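Local structure of protein-glutaminase (Chryseobacterium proteolyticum, 2ZK9) at residues A[13-18]-A[109-114]; A[32-37]-A[43-48]; A[69-72]-A[77-80]; A[116-121]-A[132-137]; A[140-145]-A[151-156]. The protein hydrolyses the side-chain amide of glutamine residues in proteins, deamidating them to glutamate with release of ammonia. All blocks are in the same frame, centred on the assembly; numbering follows the deposited sequence. Where two conformers were deposited one is given.

Contact 1: A[13-18]-A[109-114]; sequences SLFNQI and SGPVTD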
# COMPACT_ATOMS: atom_id res chain seq x y z
N SER A 13 -1.26 13.28 10.32
CA SER A 13 -0.76 12.52 11.44
C SER A 13 -0.67 11.04 11.08
O SER A 13 0.30 10.33 11.41
CB SER A 13 -1.67 12.74 12.68
OG SER A 13 -1.20 11.87 13.69
N LEU A 14 -1.75 10.52 10.51
CA LEU A 14 -1.77 9.10 10.15
C LEU A 14 -0.70 8.81 9.08
O LEU A 14 -0.01 7.77 9.16
CB LEU A 14 -3.15 8.71 9.67
CG LEU A 14 -4.27 8.74 10.68
CD1 LEU A 14 -5.61 8.67 9.96
CD2 LEU A 14 -4.09 7.53 11.62
N PHE A 15 -0.52 9.68 8.09
CA PHE A 15 0.55 9.51 7.12
C PHE A 15 1.91 9.41 7.83
O PHE A 15 2.72 8.53 7.53
CB PHE A 15 0.52 10.65 6.09
CG PHE A 15 1.61 10.44 5.07
CD1 PHE A 15 2.88 11.00 5.20
CD2 PHE A 15 1.38 9.65 3.99
CE1 PHE A 15 3.85 10.73 4.28
CE2 PHE A 15 2.35 9.37 3.07
CZ PHE A 15 3.60 9.87 3.24
N ASN A 16 2.16 10.35 8.75
CA ASN A 16 3.42 10.32 9.47
C ASN A 16 3.60 9.05 10.27
O ASN A 16 4.71 8.47 10.35
CB ASN A 16 3.52 11.59 10.35
CG ASN A 16 3.71 12.84 9.54
OD1 ASN A 16 4.17 12.86 8.40
ND2 ASN A 16 3.29 13.93 10.21
N GLN A 17 2.53 8.59 10.92
CA GLN A 17 2.59 7.34 11.68
C GLN A 17 2.98 6.18 10.78
O GLN A 17 3.79 5.32 11.18
CB GLN A 17 1.27 7.03 12.38
CG GLN A 17 0.90 8.08 13.43
CD GLN A 17 -0.43 7.72 13.98
OE1 GLN A 17 -0.57 6.56 14.37
NE2 GLN A 17 -1.38 8.65 13.97
N ILE A 18 2.41 6.13 9.61
CA ILE A 18 2.76 5.07 8.62
C ILE A 18 4.19 5.21 8.20
O ILE A 18 4.94 4.22 8.19
CB ILE A 18 1.76 5.16 7.44
CG1 ILE A 18 0.38 4.63 7.87
CG2 ILE A 18 2.31 4.35 6.29
CD1 ILE A 18 -0.71 4.97 6.91
N SER A 109 6.14 11.41 0.29
CA SER A 109 5.97 12.70 0.93
C SER A 109 4.58 12.96 1.48
O SER A 109 4.45 13.84 2.30
CB SER A 109 6.40 13.87 0.03
OG SER A 109 7.81 13.83 -0.16
N GLY A 110 3.56 12.28 0.98
CA GLY A 110 2.22 12.54 1.49
C GLY A 110 1.21 11.74 0.71
O GLY A 110 1.51 11.09 -0.28
N PRO A 111 -0.05 11.88 1.16
CA PRO A 111 -1.17 11.28 0.43
C PRO A 111 -1.29 11.92 -0.96
O PRO A 111 -0.97 13.09 -1.15
CB PRO A 111 -2.39 11.65 1.30
CG PRO A 111 -1.79 11.92 2.66
CD PRO A 111 -0.47 12.61 2.39
N VAL A 112 -1.82 11.16 -1.91
CA VAL A 112 -2.01 11.59 -3.28
C VAL A 112 -3.37 11.15 -3.81
O VAL A 112 -4.02 10.28 -3.25
CB VAL A 112 -0.88 11.09 -4.21
CG1 VAL A 112 0.48 11.62 -3.74
CG2 VAL A 112 -0.88 9.57 -4.28
N THR A 113 -3.81 11.76 -4.92
CA THR A 113 -5.06 11.28 -5.51
C THR A 113 -4.89 9.89 -6.06
O THR A 113 -3.78 9.48 -6.46
CB THR A 113 -5.55 12.22 -6.64
OG1 THR A 113 -4.58 12.19 -7.68
CG2 THR A 113 -5.79 13.62 -6.11
N ASP A 114 -6.00 9.17 -6.17
CA ASP A 114 -5.93 7.86 -6.78
C ASP A 114 -5.54 7.94 -8.27
O ASP A 114 -4.88 7.04 -8.78
CB ASP A 114 -7.20 7.06 -6.58
CG ASP A 114 -8.44 7.56 -7.20
OD1 ASP A 114 -9.39 6.75 -7.36
OD2 ASP A 114 -8.52 8.76 -7.58
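Phe15 of helix 8-19 meets the loop of Ser109, Gly110 and Pro111, which leads from strand 97-102 toward helix 114-120, and so pins an early helix of the chain to a connection some ninety residues later. The contact is a worked example of an aromatic ring packed mainly on main chain, here that of Ser109 and Gly110, with a proline ring beside it. With CG trans to its own nitrogen (chi1 -179°), the benzyl group leaves the helix toward the loop. Gly110 then lies over one face of the ring, its CA 3.6 Å from the centroid of Phe15 and 17° off the normal, a CH-pi contact over the face, displaced toward the rim. The peptide leading into the glycine comes down beside the far end of the ring: CZ of Phe15 is 3.3 Å from Gly110 N, and CE1 of Phe15 is 3.7 Å from Ser109 C. Pro111 approaches obliquely, its CD 3.8 Å from CD2 of Phe15 and off-centre with respect to the ring. Gly110 itself is almost fully extended and has no side chain, and its CA can approach the ring directly. Phe15 also touches Ile102 of strand 97-102, while Pro111 rests on Arg100 of the same strand. Dispersion and CH-pi attraction thus carry the attachment between the two segments, and its chemistry is apolar throughout: a flat ring laid on a glycine and flanked by the methylene groups of a proline.

Contact 2: A[32-37]-A[43-48]; sequences CITFRY and YARAHK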
# COMPACT_ATOMS: atom_id res chain seq x y z
N CYS A 32 8.92 -3.85 10.35
CA CYS A 32 8.85 -2.59 9.63
C CYS A 32 8.15 -2.85 8.28
O CYS A 32 8.12 -3.95 7.75
CB CYS A 32 10.24 -2.00 9.48
SG CYS A 32 11.43 -2.99 8.64
N ILE A 33 7.56 -1.77 7.72
CA ILE A 33 6.86 -1.86 6.46
C ILE A 33 7.88 -1.64 5.32
O ILE A 33 8.58 -0.63 5.27
CB ILE A 33 5.70 -0.87 6.35
CG1 ILE A 33 4.78 -0.95 7.55
CG2 ILE A 33 4.98 -1.12 5.06
CD1 ILE A 33 3.67 0.07 7.56
N THR A 34 7.94 -2.61 4.42
CA THR A 34 8.99 -2.78 3.43
C THR A 34 8.78 -1.91 2.18
O THR A 34 8.92 -2.37 1.05
CB THR A 34 9.07 -4.27 3.11
OG1 THR A 34 7.78 -4.74 2.74
CG2 THR A 34 9.59 -5.09 4.30
N PHE A 35 8.47 -0.64 2.41
CA PHE A 35 8.18 0.28 1.30
C PHE A 35 9.37 0.38 0.33
O PHE A 35 9.16 0.55 -0.87
CB PHE A 35 7.87 1.66 1.81
CG PHE A 35 6.61 1.76 2.63
CD1 PHE A 35 5.37 1.40 2.11
CD2 PHE A 35 6.65 2.28 3.91
CE1 PHE A 35 4.22 1.56 2.86
CE2 PHE A 35 5.49 2.45 4.65
CZ PHE A 35 4.29 2.08 4.13
N ARG A 36 10.59 0.27 0.85
CA ARG A 36 11.79 0.36 0.01
C ARG A 36 12.00 -0.84 -0.89
O ARG A 36 12.95 -0.78 -1.69
CB ARG A 36 13.01 0.54 0.92
CG ARG A 36 13.29 -0.62 1.85
CD ARG A 36 14.44 -0.36 2.76
NE ARG A 36 14.72 -1.51 3.60
CZ ARG A 36 15.69 -1.62 4.47
NH1 ARG A 36 16.51 -0.59 4.63
NH2 ARG A 36 15.82 -2.72 5.18
N TYR A 37 11.21 -1.88 -0.76
CA TYR A 37 11.29 -3.08 -1.57
C TYR A 37 10.01 -3.25 -2.36
O TYR A 37 9.10 -3.96 -1.95
CB TYR A 37 11.53 -4.31 -0.68
CG TYR A 37 11.75 -5.58 -1.48
CD1 TYR A 37 12.76 -5.70 -2.39
CD2 TYR A 37 10.92 -6.68 -1.25
CE1 TYR A 37 12.95 -6.90 -3.09
CE2 TYR A 37 11.12 -7.84 -1.96
CZ TYR A 37 12.11 -7.98 -2.87
OH TYR A 37 12.27 -9.18 -3.52
N TYR A 43 0.41 -6.22 -0.94
CA TYR A 43 -0.77 -6.62 -0.17
C TYR A 43 -0.48 -6.52 1.30
O TYR A 43 -1.34 -6.09 2.09
CB TYR A 43 -1.20 -8.02 -0.66
CG TYR A 43 -0.10 -9.03 -0.68
CD1 TYR A 43 0.72 -9.26 -1.77
CD2 TYR A 43 0.18 -9.76 0.47
CE1 TYR A 43 1.75 -10.20 -1.75
CE2 TYR A 43 1.17 -10.68 0.52
CZ TYR A 43 1.97 -10.91 -0.59
OH TYR A 43 2.97 -11.85 -0.50
N ALA A 44 0.70 -6.99 1.72
CA ALA A 44 1.08 -6.95 3.14
C ALA A 44 1.33 -5.52 3.57
O ALA A 44 0.93 -5.11 4.67
CB ALA A 44 2.30 -7.83 3.34
N ARG A 45 2.02 -4.72 2.73
CA ARG A 45 2.23 -3.32 3.12
C ARG A 45 0.91 -2.61 3.34
O ARG A 45 0.75 -1.84 4.27
CB ARG A 45 3.10 -2.60 2.10
CG ARG A 45 4.48 -3.20 1.86
CD ARG A 45 5.42 -2.27 1.17
NE ARG A 45 4.96 -1.74 -0.13
CZ ARG A 45 5.07 -2.38 -1.27
NH1 ARG A 45 5.60 -3.57 -1.39
NH2 ARG A 45 4.59 -1.82 -2.40
N ALA A 46 -0.06 -2.85 2.44
CA ALA A 46 -1.35 -2.17 2.53
C ALA A 46 -2.10 -2.58 3.77
O ALA A 46 -2.72 -1.77 4.46
CB ALA A 46 -2.17 -2.41 1.27
N HIS A 47 -2.08 -3.89 4.11
CA HIS A 47 -2.81 -4.35 5.27
C HIS A 47 -2.17 -3.85 6.57
O HIS A 47 -2.87 -3.60 7.54
CB HIS A 47 -2.91 -5.88 5.24
CG HIS A 47 -4.26 -6.39 5.64
ND1 HIS A 47 -5.37 -5.90 5.11
CD2 HIS A 47 -4.66 -7.40 6.46
CE1 HIS A 47 -6.43 -6.55 5.53
NE2 HIS A 47 -6.01 -7.47 6.38
N LYS A 48 -0.86 -3.69 6.57
CA LYS A 48 -0.16 -3.14 7.73
C LYS A 48 -0.46 -1.65 7.89
O LYS A 48 -0.66 -1.17 9.00
CB LYS A 48 1.33 -3.39 7.64
CG LYS A 48 2.10 -3.18 8.92
CD LYS A 48 1.80 -4.22 9.99
CE LYS A 48 2.70 -4.08 11.18
NZ LYS A 48 2.35 -4.99 12.27
O HOH W 1 7.65 -5.07 0.08
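Arg45 crosses Ile33, Thr34 and Phe35 in turn before its tip turns to Tyr37. Its CB sits 3.8 Å from CG2 of Ile33, a methyl that also lies over one face of the Phe35 ring. Next, CG of Arg45 passes 3.7 Å from OG1 of Thr34, the two side chains crossing at about a right angle. CD of Arg45 touches both the carbonyl O of Thr34, at 3.5 Å, and CD1 of Phe35, at 3.8 Å. Here the chain bends (chi3 -56°), and the guanidinium presents an edge to Phe35. The contact joins helix 42-55 to the loop before it, in a family of the papain-like peptidase clan CA; the loop makes a type I turn from Thr34 to Tyr37. At the tip, NH1 of Arg45 donates to a water 2.9 Å away; that water also bonds Thr34 OG1 and, at 2.7 Å, Tyr37 O. Shortened to alanine, this position would probably leave the water without its arginine donor and open a gap beside Phe35. NH2 of Arg45 has a weak hydrogen bond to Ser105 OG, and a sodium ion lies about 5 Å from the nearest atom of the side chain. One helical turn on, Lys48 puts CG 3.7 Å from CG1 of Ile33.

Contact 3: A[69-72]-A[77-80]; sequences LKAS and CVAW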
# COMPACT_ATOMS: atom_id res chain seq x y z
N LEU A 69 1.69 -3.28 -15.45
CA LEU A 69 2.10 -2.18 -14.57
C LEU A 69 3.62 -2.11 -14.48
O LEU A 69 4.32 -3.10 -14.52
CB LEU A 69 1.50 -2.36 -13.17
CG LEU A 69 0.00 -2.57 -13.12
CD1 LEU A 69 -0.43 -2.65 -11.65
CD2 LEU A 69 -0.78 -1.48 -13.86
N LYS A 70 4.10 -0.87 -14.33
CA LYS A 70 5.51 -0.55 -14.25
C LYS A 70 5.68 0.61 -13.27
O LYS A 70 4.94 1.59 -13.38
CB LYS A 70 6.03 -0.09 -15.63
CG LYS A 70 5.92 -1.03 -16.77
CD LYS A 70 6.76 -2.22 -16.67
CE LYS A 70 6.74 -3.13 -17.93
NZ LYS A 70 7.21 -2.37 -19.15
N ALA A 71 6.67 0.52 -12.38
CA ALA A 71 6.92 1.59 -11.42
C ALA A 71 8.41 1.75 -11.22
O ALA A 71 9.18 0.80 -11.31
CB ALA A 71 6.23 1.30 -10.11
N SER A 72 8.81 2.96 -10.90
CA SER A 72 10.21 3.28 -10.62
C SER A 72 10.41 3.81 -9.19
O SER A 72 9.57 4.53 -8.71
CB SER A 72 10.63 4.36 -11.57
OG SER A 72 12.03 4.68 -11.32
N CYS A 77 13.47 -0.08 -11.78
CA CYS A 77 12.13 -0.39 -12.21
C CYS A 77 11.69 -1.72 -11.70
O CYS A 77 12.47 -2.69 -11.65
CB CYS A 77 12.07 -0.44 -13.74
SG CYS A 77 12.38 1.08 -14.58
N VAL A 78 10.37 -1.79 -11.43
CA VAL A 78 9.70 -3.07 -11.19
C VAL A 78 8.51 -3.17 -12.14
O VAL A 78 7.94 -2.18 -12.61
CB VAL A 78 9.23 -3.21 -9.74
CG1 VAL A 78 10.44 -3.32 -8.83
CG2 VAL A 78 8.26 -2.09 -9.38
N ALA A 79 8.13 -4.40 -12.42
CA ALA A 79 6.96 -4.73 -13.22
C ALA A 79 6.02 -5.53 -12.34
O ALA A 79 6.44 -6.43 -11.60
CB ALA A 79 7.35 -5.51 -14.44
N TRP A 80 4.74 -5.22 -12.48
CA TRP A 80 3.68 -5.83 -11.71
C TRP A 80 2.49 -6.19 -12.57
O TRP A 80 2.24 -5.52 -13.55
CB TRP A 80 3.22 -4.82 -10.69
CG TRP A 80 4.11 -4.37 -9.60
CD1 TRP A 80 5.06 -5.07 -8.89
CD2 TRP A 80 4.06 -3.03 -9.08
NE1 TRP A 80 5.59 -4.22 -7.95
CE2 TRP A 80 4.98 -2.98 -8.03
CE3 TRP A 80 3.30 -1.88 -9.36
CZ2 TRP A 80 5.16 -1.83 -7.30
CZ3 TRP A 80 3.49 -0.75 -8.60
CH2 TRP A 80 4.40 -0.76 -7.58
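Leu69 opens the pairing with Trp80 by a two-way exchange: N of Leu69 donates to Trp80 O at 3.0 Å, and Trp80 N returns a straighter bond to Leu69 O. The return bond reaches the carbonyl from above its plane, whereas the first runs nearly along the C=O axis. Beside them CB of Leu69 packs 3.9 Å from CB of Trp80, at the edge of the indole. Lys70 follows as a non-hydrogen-bonded pair with Ala79. Its CA makes a CH...O contact of 3.4 Å with Val78 O, and its CD lies 4.0 Å from Ala79 CB; the ammonium goes elsewhere, to the carbonyls of Ser128 and Cys126. The two strands form an antiparallel beta hairpin, a sheet of just this pair, their directions 157° apart. Within it Leu69, Ala71, Val78 and Trp80 share the buried face, while Lys70, Ser72, Cys77 and Ala79 occupy the more open one. Ala71 is the next hydrogen-bonded residue, its N donating to Val78 O and its O accepting from Val78 N at 2.9 Å. Its CB also touches Trp80 diagonally, 3.7 Å from both CZ3 and CH2 and oblique to the ring. One branch of Val78, CG2, stands over a face of the same indole. Trp80 is further fixed by a hydrogen bond from NE1 to Pro38 O and by stacking on His83. Ser72 ends the strand opposite Cys77, their CA atoms 4.4 Å apart; OG of Ser72 turns to Gly74 N in the connecting turn, and Cys77 is tied by a disulfide to Cys126.

Contact 4: A[116-121]-A[132-137]; sequences AWRNAC and SSYANT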
# COMPACT_ATOMS: atom_id res chain seq x y z
N ALA A 116 -3.36 10.12 -9.57
CA ALA A 116 -1.90 10.23 -9.60
C ALA A 116 -1.24 8.91 -9.27
O ALA A 116 -0.22 8.51 -9.86
CB ALA A 116 -1.47 11.30 -8.62
N TRP A 117 -1.82 8.20 -8.32
CA TRP A 117 -1.29 6.91 -7.90
C TRP A 117 -1.31 5.88 -9.04
O TRP A 117 -0.31 5.21 -9.30
CB TRP A 117 -2.04 6.43 -6.69
CG TRP A 117 -1.61 5.09 -6.17
CD1 TRP A 117 -0.46 4.78 -5.50
CD2 TRP A 117 -2.36 3.89 -6.27
NE1 TRP A 117 -0.46 3.45 -5.18
CE2 TRP A 117 -1.61 2.86 -5.63
CE3 TRP A 117 -3.60 3.55 -6.81
CZ2 TRP A 117 -2.06 1.57 -5.55
CZ3 TRP A 117 -4.05 2.26 -6.73
CH2 TRP A 117 -3.30 1.26 -6.10
N ARG A 118 -2.47 5.74 -9.66
CA ARG A 118 -2.54 4.76 -10.76
C ARG A 118 -1.57 5.12 -11.87
O ARG A 118 -0.96 4.26 -12.49
CB ARG A 118 -3.95 4.64 -11.30
CG ARG A 118 -4.91 3.97 -10.29
CD ARG A 118 -6.22 3.52 -10.95
NE ARG A 118 -6.95 4.59 -11.60
CZ ARG A 118 -7.77 5.41 -10.97
NH1 ARG A 118 -8.00 5.32 -9.67
NH2 ARG A 118 -8.39 6.38 -11.68
N ASN A 119 -1.42 6.44 -12.14
CA ASN A 119 -0.45 6.83 -13.19
C ASN A 119 0.98 6.44 -12.80
O ASN A 119 1.74 6.08 -13.72
CB ASN A 119 -0.63 8.32 -13.45
CG ASN A 119 0.28 8.78 -14.57
OD1 ASN A 119 1.23 9.51 -14.28
ND2 ASN A 119 0.03 8.38 -15.78
N ALA A 120 1.35 6.47 -11.52
CA ALA A 120 2.67 6.01 -11.11
C ALA A 120 2.85 4.53 -11.24
O ALA A 120 3.99 4.04 -11.18
CB ALA A 120 2.95 6.45 -9.68
N CYS A 121 1.75 3.78 -11.40
CA CYS A 121 1.80 2.34 -11.66
C CYS A 121 1.93 2.00 -13.13
O CYS A 121 2.00 0.82 -13.47
CB CYS A 121 0.54 1.68 -11.08
SG CYS A 121 0.38 1.80 -9.30
N SER A 132 -5.44 -2.13 -17.01
CA SER A 132 -6.55 -2.89 -17.57
C SER A 132 -7.82 -2.67 -16.76
O SER A 132 -8.92 -2.60 -17.34
CB SER A 132 -6.30 -4.38 -17.64
OG SER A 132 -5.91 -4.92 -16.40
N SER A 133 -7.75 -2.51 -15.44
CA SER A 133 -8.91 -2.22 -14.62
C SER A 133 -8.41 -1.74 -13.24
O SER A 133 -7.25 -1.88 -12.90
CB SER A 133 -9.82 -3.43 -14.40
OG SER A 133 -9.19 -4.42 -13.63
N TYR A 134 -9.34 -1.21 -12.45
CA TYR A 134 -9.08 -0.93 -11.04
C TYR A 134 -10.36 -1.10 -10.27
O TYR A 134 -11.46 -1.03 -10.86
CB TYR A 134 -8.45 0.44 -10.78
CG TYR A 134 -9.35 1.61 -10.86
CD1 TYR A 134 -9.60 2.19 -12.12
CD2 TYR A 134 -9.98 2.18 -9.77
CE1 TYR A 134 -10.42 3.27 -12.24
CE2 TYR A 134 -10.83 3.28 -9.88
CZ TYR A 134 -11.04 3.82 -11.15
OH TYR A 134 -11.85 4.89 -11.35
N ALA A 135 -10.27 -1.33 -8.98
CA ALA A 135 -11.46 -1.55 -8.15
C ALA A 135 -11.15 -1.11 -6.73
O ALA A 135 -10.07 -1.39 -6.21
CB ALA A 135 -11.82 -3.02 -8.17
N ASN A 136 -12.13 -0.52 -6.09
CA ASN A 136 -12.07 -0.23 -4.68
C ASN A 136 -12.75 -1.33 -3.91
O ASN A 136 -13.76 -1.87 -4.36
CB ASN A 136 -12.77 1.07 -4.32
CG ASN A 136 -12.05 2.27 -4.97
OD1 ASN A 136 -10.87 2.23 -5.24
ND2 ASN A 136 -12.79 3.32 -5.13
N THR A 137 -12.23 -1.67 -2.74
CA THR A 137 -12.83 -2.63 -1.85
C THR A 137 -12.85 -2.07 -0.44
O THR A 137 -12.11 -1.16 -0.10
CB THR A 137 -12.10 -3.98 -1.81
OG1 THR A 137 -10.82 -3.81 -1.16
CG2 THR A 137 -11.82 -4.53 -3.20
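A bend at chi3 (-58°) turns the guanidinium of Arg118 toward Tyr134, whose own chi1 of 76° puts CG between the backbone N and the carbonyl carbon, so that the two flat groups face each other. Their planes differ by 3°, a nearly perfect parallel stack. CZ of Arg118 sits over the middle of the Tyr134 ring, 3.6 Å from its centroid, which makes the contact a cation-pi interaction as well. Around that centre the atoms fall into register: NE of Arg118 is 3.6 Å from CD1 of Tyr134, NH1 of Arg118 is 3.5 Å from CE2, and NH2 of Arg118 is 3.8 Å from OH. The methylene CD of Arg118 adds a CH-pi contact nearer the root of the ring, 3.7 Å from CG of Tyr134. Stacking uses the face of the cation and keeps its in-plane N-H groups available, the principle illustrated here: NH1 also forms a salt bridge with Asp114 and a hydrogen bond to Gln63. Tyr134 was modelled in two conformers, so this stack describes one of them. At the protein surface the pair bridges helix 114-120 and strand 130-138, with Gln63 of the adjacent strand 61-66 completing the join.

Contact 5: A[140-145]-A[151-156]; sequences NVYYRS and LYDNNL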
# COMPACT_ATOMS: atom_id res chain seq x y z
N ASN A 140 -10.78 -4.35 4.65
CA ASN A 140 -10.47 -5.68 5.19
C ASN A 140 -10.09 -6.68 4.11
O ASN A 140 -9.57 -7.75 4.44
CB ASN A 140 -11.55 -6.19 6.12
CG ASN A 140 -12.82 -6.64 5.50
OD1 ASN A 140 -13.51 -7.47 6.20
ND2 ASN A 140 -13.18 -6.18 4.39
N VAL A 141 -10.34 -6.39 2.85
CA VAL A 141 -9.91 -7.29 1.79
C VAL A 141 -8.40 -7.24 1.67
O VAL A 141 -7.80 -6.19 1.45
CB VAL A 141 -10.59 -6.90 0.45
CG1 VAL A 141 -10.04 -7.74 -0.67
CG2 VAL A 141 -12.11 -7.05 0.58
N TYR A 142 -7.77 -8.40 1.76
CA TYR A 142 -6.32 -8.51 1.64
C TYR A 142 -5.89 -8.56 0.19
O TYR A 142 -4.91 -7.91 -0.21
CB TYR A 142 -5.89 -9.76 2.34
CG TYR A 142 -4.39 -9.96 2.60
CD1 TYR A 142 -3.81 -11.17 2.30
CD2 TYR A 142 -3.60 -8.99 3.20
CE1 TYR A 142 -2.45 -11.40 2.56
CE2 TYR A 142 -2.30 -9.22 3.51
CZ TYR A 142 -1.73 -10.43 3.19
OH TYR A 142 -0.40 -10.61 3.54
N TYR A 143 -6.60 -9.32 -0.62
CA TYR A 143 -6.35 -9.42 -2.06
C TYR A 143 -7.71 -9.61 -2.77
O TYR A 143 -8.56 -10.35 -2.30
CB TYR A 143 -5.41 -10.54 -2.43
CG TYR A 143 -5.23 -10.74 -3.90
CD1 TYR A 143 -4.56 -9.77 -4.69
CD2 TYR A 143 -5.82 -11.79 -4.58
CE1 TYR A 143 -4.43 -9.90 -6.06
CE2 TYR A 143 -5.69 -11.94 -5.94
CZ TYR A 143 -4.99 -11.00 -6.67
OH TYR A 143 -4.91 -11.20 -8.03
N ARG A 144 -7.82 -8.96 -3.92
CA ARG A 144 -8.95 -9.03 -4.82
C ARG A 144 -8.46 -9.47 -6.19
O ARG A 144 -7.63 -8.77 -6.78
CB ARG A 144 -9.65 -7.67 -4.99
CG ARG A 144 -10.71 -7.69 -6.07
CD ARG A 144 -11.36 -6.33 -6.26
NE ARG A 144 -12.45 -6.34 -7.24
CZ ARG A 144 -12.30 -6.31 -8.55
NH1 ARG A 144 -11.11 -6.28 -9.09
NH2 ARG A 144 -13.36 -6.31 -9.34
N SER A 145 -8.94 -10.61 -6.67
CA SER A 145 -8.54 -11.02 -8.01
C SER A 145 -9.23 -10.17 -9.07
O SER A 145 -10.23 -9.54 -8.79
CB SER A 145 -8.94 -12.51 -8.18
OG SER A 145 -10.32 -12.58 -8.37
N LEU A 151 -9.67 -12.54 -0.73
CA LEU A 151 -8.99 -13.28 0.32
C LEU A 151 -8.77 -12.27 1.46
O LEU A 151 -8.70 -11.07 1.18
CB LEU A 151 -7.61 -13.74 -0.11
CG LEU A 151 -7.40 -14.64 -1.29
CD1 LEU A 151 -5.92 -14.71 -1.58
CD2 LEU A 151 -7.97 -15.97 -0.87
N TYR A 152 -8.66 -12.74 2.68
CA TYR A 152 -8.58 -11.98 3.90
C TYR A 152 -7.37 -12.38 4.74
O TYR A 152 -6.86 -13.48 4.60
CB TYR A 152 -9.88 -12.24 4.68
CG TYR A 152 -11.09 -11.71 3.95
CD1 TYR A 152 -11.41 -10.34 4.05
CD2 TYR A 152 -11.87 -12.50 3.15
CE1 TYR A 152 -12.48 -9.80 3.40
CE2 TYR A 152 -12.98 -11.96 2.47
CZ TYR A 152 -13.22 -10.63 2.62
OH TYR A 152 -14.31 -10.05 1.97
N ASP A 153 -6.98 -11.48 5.62
CA ASP A 153 -5.89 -11.72 6.57
C ASP A 153 -6.22 -11.01 7.88
O ASP A 153 -5.59 -10.05 8.31
CB ASP A 153 -4.55 -11.24 6.03
CG ASP A 153 -3.35 -11.56 6.88
OD1 ASP A 153 -3.33 -12.64 7.52
OD2 ASP A 153 -2.39 -10.74 6.89
N ASN A 154 -7.33 -11.43 8.53
CA ASN A 154 -7.93 -10.65 9.56
C ASN A 154 -7.04 -10.48 10.78
O ASN A 154 -7.13 -9.44 11.47
CB ASN A 154 -9.21 -11.27 10.01
CG ASN A 154 -10.35 -11.06 9.07
OD1 ASN A 154 -10.28 -10.36 8.09
ND2 ASN A 154 -11.42 -11.72 9.42
N ASN A 155 -6.18 -11.46 11.06
CA ASN A 155 -5.31 -11.40 12.22
C ASN A 155 -3.90 -10.96 11.88
O ASN A 155 -3.03 -10.97 12.74
CB ASN A 155 -5.31 -12.78 12.93
CG ASN A 155 -6.70 -13.08 13.51
OD1 ASN A 155 -7.23 -14.15 13.21
ND2 ASN A 155 -7.26 -12.17 14.21
N LEU A 156 -3.69 -10.56 10.61
CA LEU A 156 -2.43 -10.06 10.09
C LEU A 156 -1.31 -11.06 10.21
O LEU A 156 -0.12 -10.71 10.12
CB LEU A 156 -1.92 -8.69 10.64
CG LEU A 156 -2.44 -7.47 9.84
CD1 LEU A 156 -3.92 -7.29 10.12
CD2 LEU A 156 -1.60 -6.23 10.13
O HOH W 2 -8.40 -9.13 6.46
O HOH W 3 -14.97 -7.56 2.76
O HOH W 4 -11.82 -8.10 8.77
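Leu151 O accepts from two successive amides, Tyr142 N at 2.9 Å and Tyr143 N at 3.3 Å. The shorter bond lies in the carbonyl plane, the longer one arrives from above it. In return Leu151 N donates to Tyr143 O at 2.9 Å. Farther along, water takes over the pairing: one molecule accepts from Asp153 N at 2.9 Å and also bonds Asn140 O and Asn154 OD1. A second links Asn140 ND2 with Tyr152 OH, 2.7 Å from the hydroxyl, and a third joins Asn140 OD1, at 3.1 Å, to Asn154 OD1 by a weak bond. Asn140 O also lies 3.2 Å from CD1 of Tyr152, at the ring edge. A chi1 of -168° swings the Tyr142 ring alongside Asp153, the two side chains pointing the same way, and CB of Asp153 settles over its centre, 3.6 Å from the centroid. Both polar ends continue to helix 157-165: Tyr142 OH bonds Asn158 OD1, while the Asp153 carboxylate is held by Thr159 OG1 and Asn158 N. A serine in place of Tyr142 would probably leave the CB of Asp153 without its ring face and Asn158 OD1 without its phenol partner. Two residues opposite one, Tyr142 and Tyr143 against Leu151, define a classic beta bulge, here in the hairpin of strands 141-144 and 150-152, where the chain turns a corner.

In the fold
Contact 2 is the buried one, close to the chain's centre, whereas contact 4 lies at the surface and contacts 1, 3 and 5 are partly buried. Chemistry follows position. The two hairpins, contacts 3 and 5, rely on main-chain bonds, regular in the first, bulged and extended by water in the second. Contacts 1 and 4 each use one aromatic ring, against backbone and a proline in one and a cation in the other. Contact 2 combines aliphatic packing with a single bridging water. Helices 8-19 and 42-55, of contacts 1 and 2, follow each other in the chain, as do strands 130-138 and 141-144, of contacts 4 and 5. Direct touches include Ile18 on Phe35 and His47 on Tyr142.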